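Local structure of PrgZ (Enterococcus faecalis, 4FAJ) at residues A298-Y301 with A302-K306; V79-T82 with S83-L87; N383-L386 with V387-N390; A341-A345 with I346-S350; V90-G93 with L94-D98. The protein binds peptide pheromone as a membrane-anchored extracellular receptor and probably belongs to the machinery that takes such peptides into the cell. All coordinates share one frame; numbering follows the deposited sequence.

Overall arrangement
Five short-range arrangements illustrate how a peptide-binding protein stabilises helix ends and turns with nearby side chains. Contacts 2 and 5 lie on successive parts of the chain, centres 13 Å apart, one at the start of helix 81-90 and the other just beyond its end. Contacts 3 and 4 touch, with centres 10 Å apart and a probable hydrogen bond from Asn-390 N to Tyr-344 O; contact 5 is on the opposite side of the chain's centre from both. Contact 1 holds a zinc ligand and comes within about 9 Å of contact 4 at the nearest atoms. The bound peptide reaches contacts 1 and 2, whose centres are 26 Å apart.

Contact 1 (A298-Y301 with A302-K306); sequences AGEY and AKQYK. With ZN (zinc ion), chain F.
The carbonyl oxygen of Ala-298 takes two backbone N-H groups at the first turn of helix 299-305. Ala-302 N lies 3.1 Å from Ala-298 O, while the bond from Tyr-301 N is weak. One residue on, Lys-303 N bonds Gly-299 O at 2.9 Å, and the helical ladder continues from Gln-304 N to Glu-300 O and from Tyr-305 N to Tyr-301 O. The same Tyr-301 oxygen lies 3.3 Å from CD1 of Tyr-305, in the plane of the ring and at its edge.

Over the outer face of this turn Glu-300 folds along the helix. Its CG is trans to the backbone N (chi1 177°) and the chain then bends at chi2, which carries the carboxylate toward Gln-304. In the conformer given, one of two, NE2 of Gln-304 reaches OE2 of Glu-300 at 2.7 Å; the donor stands above the carboxylate plane, whereas the oxygen lies in the amide plane of Gln-304. The other position makes this bond less certain. The aliphatic part of Lys-303 runs past the same group, its CD 3.8 Å from Glu-300 OE1.

Tyr-301 swings the other way. With CG opposite its own carbonyl carbon (chi1 -52°), the phenol extends off the helix and its OH binds zinc at 2.0 Å. Tyr-305 follows on that flank and bonds Asn-288 through its hydroxyl. Glu-279 and Glu-421 supply the other two protein ligands, making this a zinc site of one tyrosine and two glutamates, assembled from helix 299-305, the residue just ahead of helix 280-288 and the first residue of helix 421-437.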
# COMPACT_ATOMS: atom_id res chain seq x y z
N ALA A 298 -3.13 10.75 17.08
CA ALA A 298 -4.50 10.27 16.97
C ALA A 298 -5.20 10.41 18.31
O ALA A 298 -4.55 10.67 19.32
CB ALA A 298 -4.51 8.82 16.53
N GLY A 299 -6.52 10.22 18.32
CA GLY A 299 -7.34 10.26 19.54
C GLY A 299 -7.12 11.48 20.42
O GLY A 299 -7.01 12.60 19.93
N GLU A 300 -7.06 11.25 21.73
CA GLU A 300 -6.89 12.34 22.68
C GLU A 300 -5.61 13.16 22.42
O GLU A 300 -5.60 14.36 22.66
CB GLU A 300 -6.92 11.79 24.11
CG GLU A 300 -6.69 12.81 25.22
CD GLU A 300 -7.80 13.85 25.37
OE1 GLU A 300 -8.90 13.68 24.77
OE2 GLU A 300 -7.57 14.84 26.10
N TYR A 301 -4.56 12.52 21.91
CA TYR A 301 -3.31 13.22 21.62
C TYR A 301 -3.52 14.22 20.47
O TYR A 301 -3.04 15.34 20.53
CB TYR A 301 -2.20 12.23 21.25
CG TYR A 301 -2.00 11.12 22.25
CD1 TYR A 301 -1.31 11.34 23.44
CD2 TYR A 301 -2.48 9.83 22.00
CE1 TYR A 301 -1.11 10.31 24.37
CE2 TYR A 301 -2.30 8.79 22.95
CZ TYR A 301 -1.60 9.05 24.12
OH TYR A 301 -1.39 8.03 25.03
N ALA A 302 -4.21 13.78 19.43
CA ALA A 302 -4.54 14.67 18.30
C ALA A 302 -5.45 15.81 18.77
O ALA A 302 -5.23 16.97 18.41
CB ALA A 302 -5.20 13.89 17.20
N LYS A 303 -6.46 15.47 19.57
CA LYS A 303 -7.36 16.47 20.16
C LYS A 303 -6.58 17.60 20.87
O LYS A 303 -6.87 18.78 20.68
CB LYS A 303 -8.32 15.79 21.15
CG LYS A 303 -9.52 16.65 21.56
CD LYS A 303 -10.62 15.80 22.18
CE LYS A 303 -12.00 16.42 21.99
NZ LYS A 303 -12.20 17.61 22.85
N GLN A 304 -5.59 17.23 21.67
CA GLN A 304 -4.83 18.24 22.42
C GLN A 304 -3.84 19.05 21.56
O GLN A 304 -3.57 20.21 21.87
CB GLN A 304 -4.11 17.59 23.61
CG GLN A 304 -5.05 17.00 24.65
CD GLN A 304 -6.13 17.98 25.09
OE1 GLN A 304 -5.99 19.19 24.97
NE2 GLN A 304 -7.23 17.45 25.61
N TYR A 305 -3.30 18.46 20.49
CA TYR A 305 -2.30 19.15 19.64
C TYR A 305 -2.84 19.76 18.34
O TYR A 305 -2.09 20.36 17.55
CB TYR A 305 -1.12 18.21 19.35
CG TYR A 305 -0.19 18.09 20.53
CD1 TYR A 305 -0.37 17.10 21.48
CD2 TYR A 305 0.86 18.99 20.71
CE1 TYR A 305 0.48 17.00 22.58
CE2 TYR A 305 1.71 18.90 21.81
CZ TYR A 305 1.51 17.91 22.74
OH TYR A 305 2.36 17.82 23.83
N LYS A 306 -4.16 19.63 18.15
CA LYS A 306 -4.87 20.06 16.95
C LYS A 306 -4.58 21.53 16.56
O LYS A 306 -4.49 21.85 15.37
CB LYS A 306 -6.38 19.89 17.19
CG LYS A 306 -7.20 19.71 15.94
CD LYS A 306 -8.54 19.02 16.25
CE LYS A 306 -8.45 17.49 16.13
NZ LYS A 306 -9.81 16.91 15.92
ZN ZN F . -1.05 6.11 24.63

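Contact 2 (V79-T82 with S83-L87); sequences VDQT and SITLL
Asp-80 is the N-cap of helix 81-90, its carboxylate receiving both the N and the OG of Ser-83. The two oxygens divide the work: OD1 takes the hydroxyl of Ser-83 OG at 2.6 Å on its syn lone pair, and OD2 takes Ser-83 N at 3.0 Å from above the carboxylate plane. The grip is made with CG of Asp-80 between N and C (chi1 72°), a torsion that folds the group back over the first turn. Ser-83 OG in turn accepts from Gln-71 N and Ser-72 N, which ties the cap to a neighbouring loop.

A second bridge follows one residue later. Gln-81 bends at chi2 (58°), bringing OE1 within 2.7 Å of Thr-85 OG1; the hydroxyl comes from above the amide carbonyl plane and not on a lone pair. Lys-554 N also donates to this OE1, so the amide is steadied from outside the helix. Thr-82 turns its hydroxyl elsewhere, to Thr-68 OG1.

The bound peptide packs against Val-79, Gln-81 and Ile-84 and bonds the backbone of Val-79. Ile-84 lies along the backbone leading into the helix, with CG1 3.4 Å from Asp-80 O and CD1 3.8 Å from Val-79 C.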
# COMPACT_ATOMS: atom_id res chain seq x y z
N VAL A 79 5.62 -4.94 -0.28
CA VAL A 79 4.21 -4.58 -0.46
C VAL A 79 3.59 -3.73 0.68
O VAL A 79 2.45 -3.26 0.55
CB VAL A 79 3.37 -5.85 -0.68
CG1 VAL A 79 3.15 -6.62 0.62
CG2 VAL A 79 2.05 -5.50 -1.34
N ASP A 80 4.33 -3.52 1.77
CA ASP A 80 3.89 -2.71 2.92
C ASP A 80 4.47 -1.29 2.86
O ASP A 80 5.54 -1.08 2.29
CB ASP A 80 4.34 -3.38 4.22
CG ASP A 80 5.82 -3.26 4.44
OD1 ASP A 80 6.54 -4.01 3.74
OD2 ASP A 80 6.25 -2.39 5.25
N GLN A 81 3.76 -0.33 3.48
CA GLN A 81 4.14 1.07 3.40
C GLN A 81 5.52 1.38 3.93
O GLN A 81 6.24 2.16 3.32
CB GLN A 81 3.13 2.02 4.08
CG GLN A 81 3.48 3.55 3.93
CD GLN A 81 3.60 4.08 2.46
OE1 GLN A 81 4.72 4.21 1.90
NE2 GLN A 81 2.46 4.41 1.84
N THR A 82 5.91 0.80 5.06
CA THR A 82 7.24 1.12 5.62
C THR A 82 8.38 0.71 4.68
O THR A 82 9.32 1.47 4.46
CB THR A 82 7.49 0.46 6.98
OG1 THR A 82 6.45 0.84 7.91
CG2 THR A 82 8.86 0.85 7.55
N SER A 83 8.30 -0.51 4.16
CA SER A 83 9.32 -0.98 3.21
C SER A 83 9.32 -0.14 1.92
O SER A 83 10.38 0.17 1.37
CB SER A 83 9.09 -2.44 2.86
OG SER A 83 9.05 -3.25 4.02
N ILE A 84 8.14 0.24 1.46
CA ILE A 84 8.01 0.97 0.20
C ILE A 84 8.53 2.41 0.30
O ILE A 84 9.23 2.86 -0.60
CB ILE A 84 6.58 0.88 -0.34
CG1 ILE A 84 6.36 -0.51 -0.93
CG2 ILE A 84 6.31 1.96 -1.38
CD1 ILE A 84 4.91 -0.80 -1.30
N THR A 85 8.20 3.11 1.39
CA THR A 85 8.83 4.41 1.65
C THR A 85 10.38 4.34 1.72
O THR A 85 11.07 5.21 1.15
CB THR A 85 8.27 5.05 2.94
OG1 THR A 85 6.92 5.48 2.70
CG2 THR A 85 9.13 6.27 3.36
N LEU A 86 10.92 3.32 2.38
CA LEU A 86 12.37 3.19 2.43
C LEU A 86 12.93 2.98 1.01
O LEU A 86 13.87 3.65 0.60
CB LEU A 86 12.80 2.03 3.30
CG LEU A 86 14.30 1.72 3.29
CD1 LEU A 86 15.12 2.91 3.75
CD2 LEU A 86 14.56 0.48 4.16
N LEU A 87 12.33 2.06 0.27
CA LEU A 87 12.79 1.76 -1.09
C LEU A 87 12.64 2.97 -2.02
O LEU A 87 13.49 3.20 -2.89
CB LEU A 87 12.10 0.51 -1.67
CG LEU A 87 12.55 -0.85 -1.15
CD1 LEU A 87 11.73 -1.99 -1.81
CD2 LEU A 87 14.03 -1.10 -1.35

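Contact 3 (N383-L386 with V387-N390); sequences NEKL and VEFN
Lys-385 is the centre of an inverse gamma turn, after which the backbone passes through Leu-386 and straightens at Val-387 and Glu-388 without entering a regular helix or strand. This course sets the side chains of Lys-385 and Glu-388 on one face of the chain and those of Leu-386 and Val-387 on the opposite face.

On the polar face a salt bridge closes the bend. NZ of Lys-385 stands 2.6 Å from OE2 of Glu-388 and meets it from above the carboxylate plane, 44° out of it. Both chains are stretched: Lys-385 heads away from its own amide N (chi1 -162°) with no bend beyond, and Glu-388 does likewise, so that the two, three positions apart, meet and cross at a slant near their ends. The lysine methylenes share in the meeting, with Lys-385 CE 3.0 Å and Lys-385 CD 3.6 Å from Glu-388 OE2.

On the other face Leu-386 and Val-387 both rest on Ile-522 of helix 510-524, and CG1 of Val-387 folds back to 3.4 Å from Leu-386 O. A backbone bond between Leu-386 and Val-364 and a salt bridge from Glu-384 to Lys-519 fasten the loop further.

Because the ion pair is exposed, solvent would be expected to screen it and to temper its strength; the apolar face, resting on helix 510-524, probably contributes more to holding the loop.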
# COMPACT_ATOMS: atom_id res chain seq x y z
N ASN A 383 -18.54 8.76 -5.02
CA ASN A 383 -19.58 9.78 -4.85
C ASN A 383 -20.93 9.25 -4.40
O ASN A 383 -21.95 9.94 -4.51
CB ASN A 383 -19.72 10.61 -6.12
CG ASN A 383 -20.17 9.80 -7.31
OD1 ASN A 383 -20.18 8.57 -7.30
ND2 ASN A 383 -20.53 10.50 -8.38
N GLU A 384 -20.94 8.01 -3.91
CA GLU A 384 -22.15 7.37 -3.40
C GLU A 384 -21.91 6.83 -2.01
O GLU A 384 -20.85 6.26 -1.74
CB GLU A 384 -22.57 6.21 -4.32
CG GLU A 384 -23.14 6.64 -5.64
CD GLU A 384 -23.58 5.46 -6.49
OE1 GLU A 384 -24.37 4.64 -6.00
OE2 GLU A 384 -23.13 5.36 -7.65
N LYS A 385 -22.88 7.00 -1.12
CA LYS A 385 -22.79 6.47 0.22
C LYS A 385 -23.28 5.01 0.20
O LYS A 385 -24.47 4.73 0.43
CB LYS A 385 -23.61 7.33 1.19
CG LYS A 385 -23.24 7.13 2.65
CD LYS A 385 -24.11 8.00 3.54
CE LYS A 385 -23.45 8.29 4.87
NZ LYS A 385 -24.22 9.34 5.61
N LEU A 386 -22.36 4.09 -0.06
CA LEU A 386 -22.70 2.68 -0.31
C LEU A 386 -22.73 1.81 0.94
O LEU A 386 -23.27 0.70 0.91
CB LEU A 386 -21.73 2.08 -1.34
CG LEU A 386 -21.76 2.66 -2.76
CD1 LEU A 386 -20.64 2.03 -3.58
CD2 LEU A 386 -23.11 2.46 -3.45
N VAL A 387 -22.11 2.29 2.02
CA VAL A 387 -22.17 1.63 3.32
C VAL A 387 -22.53 2.66 4.37
O VAL A 387 -22.13 3.83 4.25
CB VAL A 387 -20.84 0.93 3.69
CG1 VAL A 387 -20.54 -0.22 2.73
CG2 VAL A 387 -19.67 1.91 3.72
N GLU A 388 -23.29 2.24 5.37
CA GLU A 388 -23.65 3.13 6.48
C GLU A 388 -24.18 2.33 7.66
O GLU A 388 -24.99 1.41 7.48
CB GLU A 388 -24.72 4.14 6.05
CG GLU A 388 -24.96 5.25 7.07
CD GLU A 388 -25.94 6.30 6.58
OE1 GLU A 388 -26.97 5.93 5.99
OE2 GLU A 388 -25.67 7.51 6.79
N PHE A 389 -23.72 2.72 8.85
CA PHE A 389 -24.24 2.23 10.12
C PHE A 389 -25.76 2.19 10.17
O PHE A 389 -26.43 3.18 9.88
CB PHE A 389 -23.73 3.13 11.25
CG PHE A 389 -24.12 2.68 12.64
CD1 PHE A 389 -23.86 1.39 13.07
CD2 PHE A 389 -24.70 3.58 13.54
CE1 PHE A 389 -24.21 0.99 14.37
CE2 PHE A 389 -25.04 3.19 14.82
CZ PHE A 389 -24.80 1.89 15.24
N ASN A 390 -26.30 1.02 10.52
CA ASN A 390 -27.73 0.86 10.77
C ASN A 390 -27.90 -0.31 11.75
O ASN A 390 -28.04 -1.46 11.34
CB ASN A 390 -28.49 0.63 9.46
CG ASN A 390 -30.00 0.75 9.62
OD1 ASN A 390 -30.57 0.30 10.61
ND2 ASN A 390 -30.65 1.37 8.63

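Contact 4 (A341-A345 with I346-S350); sequences AINYA and IDRES
Helix 336-345 hands over to helix 348-356 in a tight helix-to-helix corner, bridged by Asn-343 from the first and Arg-348 from the second. OD1 of Asn-343 lies 2.8 Å from NH2 of Arg-348, at the edge of the guanidinium and near its plane; the angle at the hydrogen is only 127°, so the bond is weak. The two side chains cross at about a right angle, with amide and guanidinium planes 59° apart. Arg-348 is extended from CG to NE, which carries its head back toward the carbonyl of Asn-343, near the C-terminal end of the helix, NH1 standing 3.5 Å from Asn-343 O. A positive group there would probably suit the negative end of the helix. Its firmer partner is Pro-529, whose carbonyl oxygen takes NE.

Ile-346 packs at the corner. CB sits over one face of the guanidinium, 4.0 Å above it toward the rim, while CG1 comes within 3.4 Å of Ile-342 O. Its N makes a weak, long bond to Asn-343 O. The amide of Asn-343 also has ND2 over the centre of the Tyr-344 ring, 4.1 Å above its plane.

Asp-347, centre of an inverse gamma turn, is the N-cap of the second helix: OD1 accepts from Ser-350 N at 3.3 Å, the donor well above the carboxylate plane. Around the corner, Ile-342 and Ile-346 pack on Leu-434 of helix 421-437, Tyr-344 and Ala-345 lie on Ala-394 of helix 391-402, and Arg-348 rests against Ala-362 of strand 361-362.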
# COMPACT_ATOMS: atom_id res chain seq x y z
N ALA A 341 -24.53 -8.28 8.47
CA ALA A 341 -24.70 -7.86 9.87
C ALA A 341 -23.47 -7.12 10.37
O ALA A 341 -23.58 -6.10 11.02
CB ALA A 341 -25.01 -9.05 10.76
N ILE A 342 -22.29 -7.65 10.06
CA ILE A 342 -21.02 -7.03 10.48
C ILE A 342 -20.93 -5.62 9.88
O ILE A 342 -20.66 -4.65 10.61
CB ILE A 342 -19.80 -7.90 10.08
CG1 ILE A 342 -19.77 -9.19 10.91
CG2 ILE A 342 -18.48 -7.14 10.26
CD1 ILE A 342 -18.74 -10.22 10.40
N ASN A 343 -21.18 -5.51 8.58
CA ASN A 343 -21.14 -4.22 7.90
C ASN A 343 -22.08 -3.19 8.55
O ASN A 343 -21.66 -2.08 8.86
CB ASN A 343 -21.50 -4.35 6.42
CG ASN A 343 -21.61 -3.01 5.74
OD1 ASN A 343 -20.63 -2.27 5.65
ND2 ASN A 343 -22.81 -2.68 5.28
N TYR A 344 -23.34 -3.55 8.73
CA TYR A 344 -24.32 -2.60 9.28
C TYR A 344 -24.06 -2.24 10.75
O TYR A 344 -24.50 -1.18 11.22
CB TYR A 344 -25.75 -3.13 9.12
CG TYR A 344 -26.28 -2.95 7.72
CD1 TYR A 344 -26.49 -1.69 7.18
CD2 TYR A 344 -26.58 -4.05 6.92
CE1 TYR A 344 -26.99 -1.52 5.91
CE2 TYR A 344 -27.07 -3.90 5.64
CZ TYR A 344 -27.27 -2.63 5.13
OH TYR A 344 -27.76 -2.47 3.85
N ALA A 345 -23.33 -3.10 11.46
CA ALA A 345 -23.07 -2.88 12.88
C ALA A 345 -21.97 -1.84 13.16
O ALA A 345 -21.86 -1.37 14.29
CB ALA A 345 -22.72 -4.20 13.56
N ILE A 346 -21.15 -1.50 12.16
CA ILE A 346 -20.02 -0.59 12.40
C ILE A 346 -20.44 0.89 12.35
O ILE A 346 -20.83 1.41 11.30
CB ILE A 346 -18.84 -0.81 11.41
CG1 ILE A 346 -18.39 -2.27 11.39
CG2 ILE A 346 -17.66 0.08 11.80
CD1 ILE A 346 -18.25 -2.89 12.72
N ASP A 347 -20.36 1.54 13.51
CA ASP A 347 -20.63 2.97 13.62
C ASP A 347 -19.35 3.72 13.24
O ASP A 347 -18.54 4.08 14.10
CB ASP A 347 -21.10 3.33 15.02
CG ASP A 347 -21.54 4.79 15.14
OD1 ASP A 347 -21.34 5.59 14.21
OD2 ASP A 347 -22.09 5.13 16.21
N ARG A 348 -19.21 3.96 11.94
CA ARG A 348 -17.99 4.57 11.39
C ARG A 348 -17.78 6.00 11.87
O ARG A 348 -16.65 6.40 12.14
CB ARG A 348 -18.03 4.53 9.86
CG ARG A 348 -18.03 3.13 9.29
CD ARG A 348 -18.33 3.11 7.79
NE ARG A 348 -18.30 1.75 7.26
CZ ARG A 348 -19.25 0.84 7.44
NH1 ARG A 348 -20.36 1.12 8.13
NH2 ARG A 348 -19.10 -0.37 6.92
N GLU A 349 -18.87 6.78 11.97
CA GLU A 349 -18.75 8.17 12.40
C GLU A 349 -18.22 8.28 13.82
O GLU A 349 -17.39 9.14 14.11
CB GLU A 349 -20.07 8.95 12.24
CG GLU A 349 -20.58 9.06 10.80
CD GLU A 349 -19.62 9.79 9.84
OE1 GLU A 349 -18.64 10.43 10.30
OE2 GLU A 349 -19.85 9.72 8.62
N SER A 350 -18.71 7.43 14.72
CA SER A 350 -18.20 7.41 16.10
C SER A 350 -16.72 7.04 16.16
O SER A 350 -15.95 7.66 16.90
CB SER A 350 -19.01 6.46 16.97
OG SER A 350 -20.30 6.98 17.19

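Contact 5 (V90-G93 with L94-D98); sequences VMEG and LYRLD
Glu-92 and Arg-96 are joined by a salt bridge, OE2 to NH2 at 2.8 Å. The donor arrives on the anti side of the carboxylate, 33° out of its plane, and the two flat groups are turned 66° against each other, so one N-H makes the bond and no paired fork forms. Glu-92 reaches out fully extended. Arg-96 begins the same way but bends at chi3 (-68°), which brings its head across the end of the glutamate at about a right angle.

Two waters lie in the guanidinium plane at its edge. Water 2 donates to Glu-92 OE2 at 2.7 Å and accepts from Arg-96 NE at 2.8 Å, a second link between the same pair, while water 1 accepts from NH2 and lies 2.9 Å from Met-91 O. Tyr-261 OH is a further partner of OE2.

The setting is the passage from helix 81-90 into a beta-hairpin, strand 95-97 pairing antiparallel with strand 103-105. Water 3 spans the turn into it, accepting from Gly-93 N and donating to Tyr-95 O. The backbone of Arg-96 bonds that of Gln-104 in the partner strand, and Leu-94 packs on Phe-142 and Trp-146 of helix 139-150.

Farther out, Arg-96 NH1 forms a salt bridge with Asp-556, and the hydroxyl of Tyr-95 bonds Gly-110 O. Glu-92 OE1 takes NE1 of Trp-262, the residue before the zinc ligand Asp-263, whose side chain is about 6 Å from that of Glu-92.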
# COMPACT_ATOMS: atom_id res chain seq x y z
N VAL A 90 15.92 4.92 -0.92
CA VAL A 90 17.24 4.33 -1.18
C VAL A 90 17.37 3.75 -2.59
O VAL A 90 18.47 3.48 -3.05
CB VAL A 90 17.69 3.30 -0.08
CG1 VAL A 90 17.76 3.99 1.29
CG2 VAL A 90 16.79 2.06 -0.05
N MET A 91 16.24 3.62 -3.31
CA MET A 91 16.24 3.20 -4.70
C MET A 91 15.49 4.22 -5.56
O MET A 91 14.98 5.23 -5.05
CB MET A 91 15.63 1.80 -4.85
CG MET A 91 16.43 0.71 -4.17
SD MET A 91 15.95 -0.94 -4.68
CE MET A 91 16.74 -1.09 -6.29
N GLU A 92 15.46 3.97 -6.86
CA GLU A 92 14.79 4.84 -7.83
C GLU A 92 14.38 4.02 -9.05
O GLU A 92 15.05 3.05 -9.40
CB GLU A 92 15.72 5.97 -8.27
CG GLU A 92 15.07 6.98 -9.19
CD GLU A 92 15.99 8.12 -9.54
OE1 GLU A 92 17.02 7.89 -10.22
OE2 GLU A 92 15.67 9.25 -9.14
N GLY A 93 13.27 4.40 -9.66
CA GLY A 93 12.76 3.74 -10.86
C GLY A 93 12.80 4.66 -12.07
O GLY A 93 13.44 5.72 -12.06
N LEU A 94 12.14 4.23 -13.14
CA LEU A 94 12.13 5.00 -14.38
C LEU A 94 11.50 6.38 -14.19
O LEU A 94 11.98 7.37 -14.77
CB LEU A 94 11.40 4.24 -15.48
CG LEU A 94 12.12 2.98 -15.99
CD1 LEU A 94 11.20 2.17 -16.87
CD2 LEU A 94 13.41 3.34 -16.73
N TYR A 95 10.43 6.42 -13.40
CA TYR A 95 9.70 7.64 -13.07
C TYR A 95 9.52 7.78 -11.55
O TYR A 95 9.59 6.80 -10.80
CB TYR A 95 8.34 7.68 -13.81
CG TYR A 95 8.53 7.54 -15.29
CD1 TYR A 95 8.81 8.65 -16.08
CD2 TYR A 95 8.55 6.29 -15.90
CE1 TYR A 95 9.07 8.53 -17.42
CE2 TYR A 95 8.81 6.16 -17.25
CZ TYR A 95 9.06 7.27 -18.00
OH TYR A 95 9.33 7.17 -19.34
N ARG A 96 9.33 9.03 -11.13
CA ARG A 96 9.16 9.41 -9.72
C ARG A 96 8.02 10.44 -9.68
O ARG A 96 7.99 11.37 -10.50
CB ARG A 96 10.44 10.05 -9.20
CG ARG A 96 10.39 10.49 -7.72
CD ARG A 96 11.53 11.44 -7.40
NE ARG A 96 12.85 10.80 -7.44
CZ ARG A 96 13.39 10.07 -6.46
NH1 ARG A 96 12.73 9.86 -5.32
NH2 ARG A 96 14.60 9.56 -6.62
N LEU A 97 7.10 10.28 -8.72
CA LEU A 97 5.97 11.20 -8.60
C LEU A 97 6.39 12.59 -8.19
O LEU A 97 7.28 12.77 -7.33
CB LEU A 97 4.91 10.67 -7.62
CG LEU A 97 4.22 9.35 -7.96
CD1 LEU A 97 3.03 9.16 -7.01
CD2 LEU A 97 3.78 9.23 -9.43
N ASP A 98 5.78 13.59 -8.81
CA ASP A 98 5.98 14.98 -8.43
C ASP A 98 4.96 15.39 -7.37
O ASP A 98 4.16 14.58 -6.92
CB ASP A 98 5.92 15.91 -9.66
CG ASP A 98 4.55 15.95 -10.34
OD1 ASP A 98 3.54 15.51 -9.73
OD2 ASP A 98 4.49 16.44 -11.50
O HOH W 1 15.59 7.96 -4.32
O HOH W 2 14.52 11.67 -9.52
O HOH W 3 11.55 6.59 -8.77